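Local coordinates for protein enterochelin esterase (Salmonella enterica subsp. enterica serovar Typhimurium, PDB 3MGA) that probably hydrolyses the ester bonds of the siderophore ferric enterobactin, so that the iron it carries can be released inside the cell, at residues 183-188 and 241-246; 205-210 and 284-289; 291-296 and 314-319. One frame throughout, in Å; residues are numbered along the deposited sequence.

Contact 1 of 3, residues 183-188 and 241-246; sequences LGNSRR and DAIDTQ
Arg188 and Asp241 form a salt bridge in which one carboxylate oxygen takes two donors. Arg188 NE and NH2 both bond Asp241 OD2, NH2 at 3.1 Å; the oxygen lies in the guanidinium plane, while both nitrogens reach it from the same side, above the carboxylate plane. Arg188 NH1 also pairs with Glu215.

Two more hydrogen bonds use main-chain oxygens. Asp241 N donates to Arg188 O at 3.1 Å, and Arg187 NH1 gives a 2.8 Å bond to Asp241 O, in the plane of that carbonyl. Arg187 CG, anti to its backbone N (chi1 172°), also packs beside this oxygen. Arg187 NH2 bonds Asn185 OD1 at 3.0 Å and forms a salt bridge with Glu251, whose other oxygen takes Asn185 ND2; Glu251 should offset much of the buried charge.

The contact joins strand 185-193 to the loop that leaves strand 236-240, its antiparallel neighbour in the mixed sheet of the alpha/beta-hydrolase domain. That loop opens with an Asx turn: Asp241 OD1 accepts from Ile243 N at 2.8 Å, which leaves OD2 to the arginine.

Van der Waals packing comes from Ile243, whose CD1 methyl lies over one face of the Arg187 guanidinium, 3.5 Å from NH2.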
# COMPACT_ATOMS: atom_id res chain seq x y z
N LEU A 183 3.93 -9.99 24.29
CA LEU A 183 2.67 -9.37 23.86
C LEU A 183 1.43 -10.00 24.46
O LEU A 183 0.41 -9.32 24.64
CB LEU A 183 2.56 -9.41 22.33
CG LEU A 183 3.62 -8.58 21.62
CD1 LEU A 183 3.59 -8.82 20.12
CD2 LEU A 183 3.45 -7.09 21.97
N GLY A 184 1.50 -11.29 24.75
CA GLY A 184 0.38 -12.01 25.34
C GLY A 184 -0.68 -12.37 24.32
O GLY A 184 -1.85 -12.42 24.64
N ASN A 185 -0.25 -12.59 23.08
CA ASN A 185 -1.15 -12.97 22.01
C ASN A 185 -0.46 -13.90 21.00
O ASN A 185 0.77 -13.96 20.96
CB ASN A 185 -1.74 -11.73 21.31
CG ASN A 185 -0.68 -10.86 20.66
OD1 ASN A 185 0.30 -11.35 20.10
ND2 ASN A 185 -0.89 -9.55 20.70
N SER A 186 -1.26 -14.63 20.23
CA SER A 186 -0.76 -15.56 19.21
C SER A 186 -1.00 -14.95 17.84
O SER A 186 -1.90 -14.13 17.67
CB SER A 186 -1.43 -16.93 19.32
OG SER A 186 -1.14 -17.52 20.58
N ARG A 187 -0.25 -15.42 16.85
CA ARG A 187 -0.31 -14.82 15.52
C ARG A 187 0.38 -15.66 14.47
O ARG A 187 1.29 -16.39 14.78
CB ARG A 187 0.46 -13.53 15.70
CG ARG A 187 0.79 -12.70 14.56
CD ARG A 187 1.92 -11.82 15.03
NE ARG A 187 1.63 -11.20 16.33
CZ ARG A 187 1.13 -9.97 16.50
NH1 ARG A 187 0.90 -9.17 15.46
NH2 ARG A 187 0.91 -9.53 17.74
N ARG A 188 -0.04 -15.53 13.21
CA ARG A 188 0.57 -16.25 12.10
C ARG A 188 1.74 -15.48 11.54
O ARG A 188 1.70 -14.25 11.46
CB ARG A 188 -0.40 -16.42 10.93
CG ARG A 188 -1.61 -17.29 11.17
CD ARG A 188 -2.58 -17.17 9.98
NE ARG A 188 -3.14 -15.83 9.84
CZ ARG A 188 -3.95 -15.44 8.85
NH1 ARG A 188 -4.31 -16.29 7.89
NH2 ARG A 188 -4.40 -14.19 8.82
N ASP A 241 1.64 -11.31 10.64
CA ASP A 241 0.22 -10.98 10.67
C ASP A 241 -0.00 -9.88 11.70
O ASP A 241 0.46 -10.01 12.85
CB ASP A 241 -0.58 -12.22 11.07
CG ASP A 241 -2.07 -12.05 10.95
OD1 ASP A 241 -2.55 -10.96 10.61
OD2 ASP A 241 -2.78 -13.05 11.20
N ALA A 242 -0.67 -8.81 11.30
CA ALA A 242 -0.99 -7.70 12.20
C ALA A 242 -2.20 -8.06 13.07
O ALA A 242 -2.55 -7.33 14.00
CB ALA A 242 -1.28 -6.42 11.41
N ILE A 243 -2.85 -9.18 12.73
CA ILE A 243 -4.01 -9.72 13.45
C ILE A 243 -5.32 -9.01 13.10
O ILE A 243 -6.19 -9.58 12.45
CB ILE A 243 -3.83 -9.72 15.00
CG1 ILE A 243 -2.56 -10.47 15.40
CG2 ILE A 243 -5.04 -10.33 15.68
CD1 ILE A 243 -2.37 -10.57 16.90
N ASP A 244 -5.45 -7.78 13.54
CA ASP A 244 -6.66 -7.00 13.28
C ASP A 244 -6.37 -5.53 13.54
O ASP A 244 -5.28 -5.19 13.98
CB ASP A 244 -7.83 -7.52 14.14
CG ASP A 244 -7.50 -7.54 15.63
OD1 ASP A 244 -6.51 -6.89 16.03
OD2 ASP A 244 -8.25 -8.18 16.40
N THR A 245 -7.35 -4.68 13.26
CA THR A 245 -7.19 -3.23 13.43
C THR A 245 -6.88 -2.81 14.87
O THR A 245 -6.02 -1.96 15.10
CB THR A 245 -8.44 -2.49 12.92
OG1 THR A 245 -8.60 -2.76 11.52
CG2 THR A 245 -8.32 -0.98 13.12
N GLN A 246 -7.56 -3.42 15.83
CA GLN A 246 -7.33 -3.11 17.23
C GLN A 246 -5.86 -3.36 17.60
O GLN A 246 -5.20 -2.49 18.14
CB GLN A 246 -8.28 -3.95 18.12
CG GLN A 246 -8.19 -3.67 19.64
CD GLN A 246 -9.18 -4.52 20.46
OE1 GLN A 246 -9.93 -5.34 19.91
NE2 GLN A 246 -9.18 -4.32 21.78
O HOH W 1 -0.38 -6.15 15.01

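Contact 2 of 3, residues 205-210 and 284-289; sequences AILLDG and VVAGQS
Parallel beta pairing joins Ala205-Leu207 to Val284-Ala286, two neighbouring strands deep in the mixed sheet of the alpha/beta-hydrolase domain. Their axes pass 4.5 Å apart at 20°. Ile206 is held by both its N and its O: its N donates to Val284 O at 2.7 Å, from above the carbonyl plane, and its O accepts from Ala286 N at 2.7 Å. The ladder ends with Leu208 N bonding to Ala286 O at 3.0 Å, almost in line with the carbonyl.

Small and branched apolar residues suit a sheet covered by helices on both faces. Ala205, Leu207, Val284 and Ala286 share one face, where Ala205 CB meets Val284 CB at 4.0 Å and helix 385-399 packs over Leu207 and Val284. Ile206 and Val285 point to the other, toward helix 256-273. Gly287 matters because a CB there would come very near Leu208 CD1.

Beyond the ladder the two chains part and two waters bridge them. One donates to Leu208 O and Ala286 O and accepts from Gln288 NE2; the other accepts from Gln288 N and donates to Asp209 OD2 and, at 2.6 Å, to Gln288 OE1. The Gln288 chain bends at chi2 (77°), which swings CD toward the 205-210 side, and OE1 also accepts from Trp213. Asp209 OD1 is held by Arg248 and Gln211.

Strand 284-288 runs into Ser289, whose positive phi of 62° marks a strained strand-to-helix turn. With Gly287 and Gly291 it fits the GxSxG nucleophile elbow of this fold, which makes Ser289 the probable nucleophile.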
# COMPACT_ATOMS: atom_id res chain seq x y z
N ALA A 205 14.42 -10.32 5.67
CA ALA A 205 13.58 -9.19 5.35
C ALA A 205 12.25 -9.39 6.06
O ALA A 205 11.57 -10.40 5.84
CB ALA A 205 13.37 -9.07 3.83
N ILE A 206 11.88 -8.45 6.92
CA ILE A 206 10.62 -8.55 7.64
C ILE A 206 9.56 -7.66 7.00
O ILE A 206 9.76 -6.45 6.83
CB ILE A 206 10.77 -8.16 9.10
CG1 ILE A 206 11.72 -9.13 9.81
CG2 ILE A 206 9.42 -8.18 9.79
CD1 ILE A 206 11.92 -8.81 11.28
N LEU A 207 8.43 -8.26 6.65
CA LEU A 207 7.33 -7.53 6.06
C LEU A 207 6.13 -7.49 7.00
O LEU A 207 5.56 -8.53 7.35
CB LEU A 207 6.93 -8.10 4.70
CG LEU A 207 7.81 -7.76 3.49
CD1 LEU A 207 9.24 -8.23 3.65
CD2 LEU A 207 7.20 -8.37 2.25
N LEU A 208 5.76 -6.28 7.39
CA LEU A 208 4.62 -6.08 8.27
C LEU A 208 3.36 -6.22 7.42
O LEU A 208 3.45 -6.27 6.19
CB LEU A 208 4.72 -4.73 8.97
CG LEU A 208 5.97 -4.60 9.85
CD1 LEU A 208 6.15 -3.16 10.34
CD2 LEU A 208 5.95 -5.60 11.03
N ASP A 209 2.19 -6.30 8.06
CA ASP A 209 0.94 -6.53 7.34
C ASP A 209 1.11 -7.77 6.46
O ASP A 209 0.69 -7.81 5.30
CB ASP A 209 0.51 -5.30 6.56
CG ASP A 209 -0.03 -4.19 7.46
OD1 ASP A 209 -0.85 -4.50 8.35
OD2 ASP A 209 0.34 -3.01 7.27
N GLY A 210 1.73 -8.80 7.04
CA GLY A 210 2.00 -10.05 6.35
C GLY A 210 0.77 -10.75 5.80
O GLY A 210 0.84 -11.41 4.76
N VAL A 284 16.30 -6.22 6.59
CA VAL A 284 15.24 -5.31 6.25
C VAL A 284 13.99 -5.42 7.09
O VAL A 284 13.59 -6.49 7.52
CB VAL A 284 14.82 -5.49 4.78
CG1 VAL A 284 13.51 -4.71 4.47
CG2 VAL A 284 15.95 -5.08 3.85
N VAL A 285 13.39 -4.26 7.32
CA VAL A 285 12.11 -4.17 7.97
C VAL A 285 11.35 -3.27 6.99
O VAL A 285 11.76 -2.14 6.70
CB VAL A 285 12.20 -3.60 9.38
CG1 VAL A 285 10.82 -3.39 9.93
CG2 VAL A 285 13.00 -4.58 10.28
N ALA A 286 10.28 -3.81 6.42
CA ALA A 286 9.49 -3.10 5.44
C ALA A 286 8.04 -3.05 5.86
O ALA A 286 7.50 -4.04 6.35
CB ALA A 286 9.64 -3.79 4.06
N GLY A 287 7.40 -1.91 5.67
CA GLY A 287 6.00 -1.75 6.04
C GLY A 287 5.33 -0.55 5.39
O GLY A 287 6.01 0.33 4.86
N GLN A 288 4.00 -0.52 5.42
CA GLN A 288 3.23 0.55 4.82
C GLN A 288 2.31 1.19 5.84
O GLN A 288 1.75 0.51 6.69
CB GLN A 288 2.39 0.03 3.66
CG GLN A 288 3.14 -0.85 2.68
CD GLN A 288 3.37 -2.25 3.20
OE1 GLN A 288 2.50 -2.83 3.86
NE2 GLN A 288 4.52 -2.82 2.88
N SER A 289 2.14 2.51 5.73
CA SER A 289 1.25 3.27 6.61
C SER A 289 1.79 3.11 8.04
O SER A 289 2.96 3.45 8.27
CB SER A 289 -0.19 2.79 6.42
OG SER A 289 -1.11 3.71 6.97
O HOH W 2 5.43 -5.14 4.32
O HOH W 3 2.98 -2.90 6.46

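Contact 3 of 3, residues 291-296 and 314-319; sequences GGLSAL and GSFWWP
Gly292 is where the helix backbone comes nearest the loop, its CA 4.3 Å from the CA of Gly314. Two glycines suit this meeting: a CB on Gly292 would press tightly on Gly314 CA, and one on Gly314 would clash with the Phe316 ring.

Leu293 buries the largest area of any residue here. Its CG is anti to the backbone N (chi1 171°), and from there the two methyls divide between two aromatic residues: CD1 touches Phe316 CD1 at 3.7 Å, as the two side chains pass in antiparallel fashion, while CD2 meets Trp318 CB at 3.6 Å and packs against Ser315 O, 3.3 Å away. That oxygen also accepts from Trp318 N in the type I turn from Ser315 to Trp318, which presents both aromatic side chains to the one leucine.

One helical turn on from Gly292, Leu296 crosses the Phe316 side chain at about a right angle, CD2 lying 3.4 Å from CE1. Val309 of strand 308-312 and Leu363 of helix 354-367 continue this apolar cluster.

Helix 290-301, strand 308-312 and strand 284-288 form a beta-alpha-beta crossover of the alpha/beta-hydrolase fold; here the helix that follows the probable nucleophile elbow packs on the loop after the crossover's second strand.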
# COMPACT_ATOMS: atom_id res chain seq x y z
N GLY A 291 2.80 0.62 9.28
CA GLY A 291 3.90 -0.32 9.08
C GLY A 291 5.19 0.40 8.74
O GLY A 291 6.28 -0.06 9.09
N GLY A 292 5.07 1.52 8.03
CA GLY A 292 6.23 2.32 7.63
C GLY A 292 6.81 3.05 8.82
O GLY A 292 8.03 3.14 8.99
N LEU A 293 5.91 3.57 9.64
CA LEU A 293 6.28 4.27 10.85
C LEU A 293 6.98 3.30 11.79
O LEU A 293 8.03 3.62 12.36
CB LEU A 293 5.02 4.83 11.53
CG LEU A 293 5.11 5.44 12.93
CD1 LEU A 293 6.04 6.65 12.99
CD2 LEU A 293 3.70 5.83 13.41
N SER A 294 6.41 2.12 11.93
CA SER A 294 6.95 1.11 12.81
C SER A 294 8.32 0.61 12.31
O SER A 294 9.20 0.37 13.12
CB SER A 294 5.98 -0.07 12.95
OG SER A 294 6.27 -0.83 14.11
N ALA A 295 8.49 0.47 11.00
CA ALA A 295 9.77 -0.01 10.45
C ALA A 295 10.91 0.99 10.71
O ALA A 295 12.00 0.58 11.05
CB ALA A 295 9.66 -0.32 8.95
N LEU A 296 10.64 2.28 10.54
CA LEU A 296 11.66 3.29 10.80
C LEU A 296 11.95 3.29 12.30
O LEU A 296 13.11 3.31 12.72
CB LEU A 296 11.20 4.68 10.34
CG LEU A 296 12.20 5.81 10.57
CD1 LEU A 296 13.53 5.56 9.83
CD2 LEU A 296 11.61 7.15 10.16
N GLY A 314 4.54 6.16 5.01
CA GLY A 314 4.71 6.17 6.46
C GLY A 314 3.81 7.16 7.18
O GLY A 314 3.71 8.32 6.79
N SER A 315 3.15 6.68 8.23
CA SER A 315 2.25 7.51 9.02
C SER A 315 3.05 8.35 10.02
O SER A 315 2.91 8.20 11.23
CB SER A 315 1.24 6.64 9.75
OG SER A 315 0.48 5.89 8.82
N PHE A 316 3.89 9.25 9.49
CA PHE A 316 4.73 10.11 10.32
C PHE A 316 3.98 11.33 10.83
O PHE A 316 4.59 12.25 11.39
CB PHE A 316 6.01 10.48 9.58
CG PHE A 316 6.81 9.29 9.20
CD1 PHE A 316 7.47 8.55 10.17
CD2 PHE A 316 6.88 8.87 7.87
CE1 PHE A 316 8.20 7.42 9.83
CE2 PHE A 316 7.60 7.74 7.52
CZ PHE A 316 8.26 7.02 8.50
N TRP A 317 2.67 11.34 10.62
CA TRP A 317 1.79 12.37 11.14
C TRP A 317 1.28 11.90 12.51
O TRP A 317 0.71 12.68 13.26
CB TRP A 317 0.62 12.65 10.19
CG TRP A 317 -0.06 11.40 9.66
CD1 TRP A 317 0.09 10.86 8.42
CD2 TRP A 317 -0.96 10.54 10.37
NE1 TRP A 317 -0.67 9.73 8.30
CE2 TRP A 317 -1.32 9.50 9.49
CE3 TRP A 317 -1.50 10.54 11.66
CZ2 TRP A 317 -2.20 8.48 9.85
CZ3 TRP A 317 -2.38 9.53 12.02
CH2 TRP A 317 -2.72 8.51 11.12
N TRP A 318 1.48 10.62 12.81
CA TRP A 318 1.06 10.02 14.08
C TRP A 318 1.71 10.80 15.22
O TRP A 318 2.84 11.28 15.06
CB TRP A 318 1.47 8.54 14.13
CG TRP A 318 1.03 7.78 15.37
CD1 TRP A 318 -0.21 7.24 15.60
CD2 TRP A 318 1.82 7.45 16.52
NE1 TRP A 318 -0.23 6.61 16.83
CE2 TRP A 318 1.00 6.73 17.41
CE3 TRP A 318 3.15 7.71 16.89
CZ2 TRP A 318 1.45 6.26 18.64
CZ3 TRP A 318 3.60 7.24 18.12
CH2 TRP A 318 2.76 6.52 18.98
N PRO A 319 1.03 10.91 16.38
CA PRO A 319 -0.29 10.36 16.73
C PRO A 319 -1.52 11.15 16.24
O PRO A 319 -2.63 10.60 16.21
CB PRO A 319 -0.26 10.34 18.26
CG PRO A 319 0.62 11.48 18.62
CD PRO A 319 1.66 11.58 17.53

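How the contacts relate
All three contacts belong to the esterase domain, and contact 2 sits between the others: its centre is about 15 Å from that of contact 1 and about 12 Å from that of contact 3. Contact 1 meets contact 2 where Ala242 CB packs 3.6 Å from Asp209 OD1, so loops leaving two adjacent strands touch. Contacts 2 and 3 share the probable nucleophile elbow, split between Gly287 and Ser289 on one side and Gly291 on the other. Ser289 O lies 3.2 Å from Ser315 N, a probable hydrogen bond. Ser289 OG bonds Ser315 OG and a glycerol, probably from the crystallisation liquor, which may mark the active-site pocket. Contacts 1 and 3 do not touch.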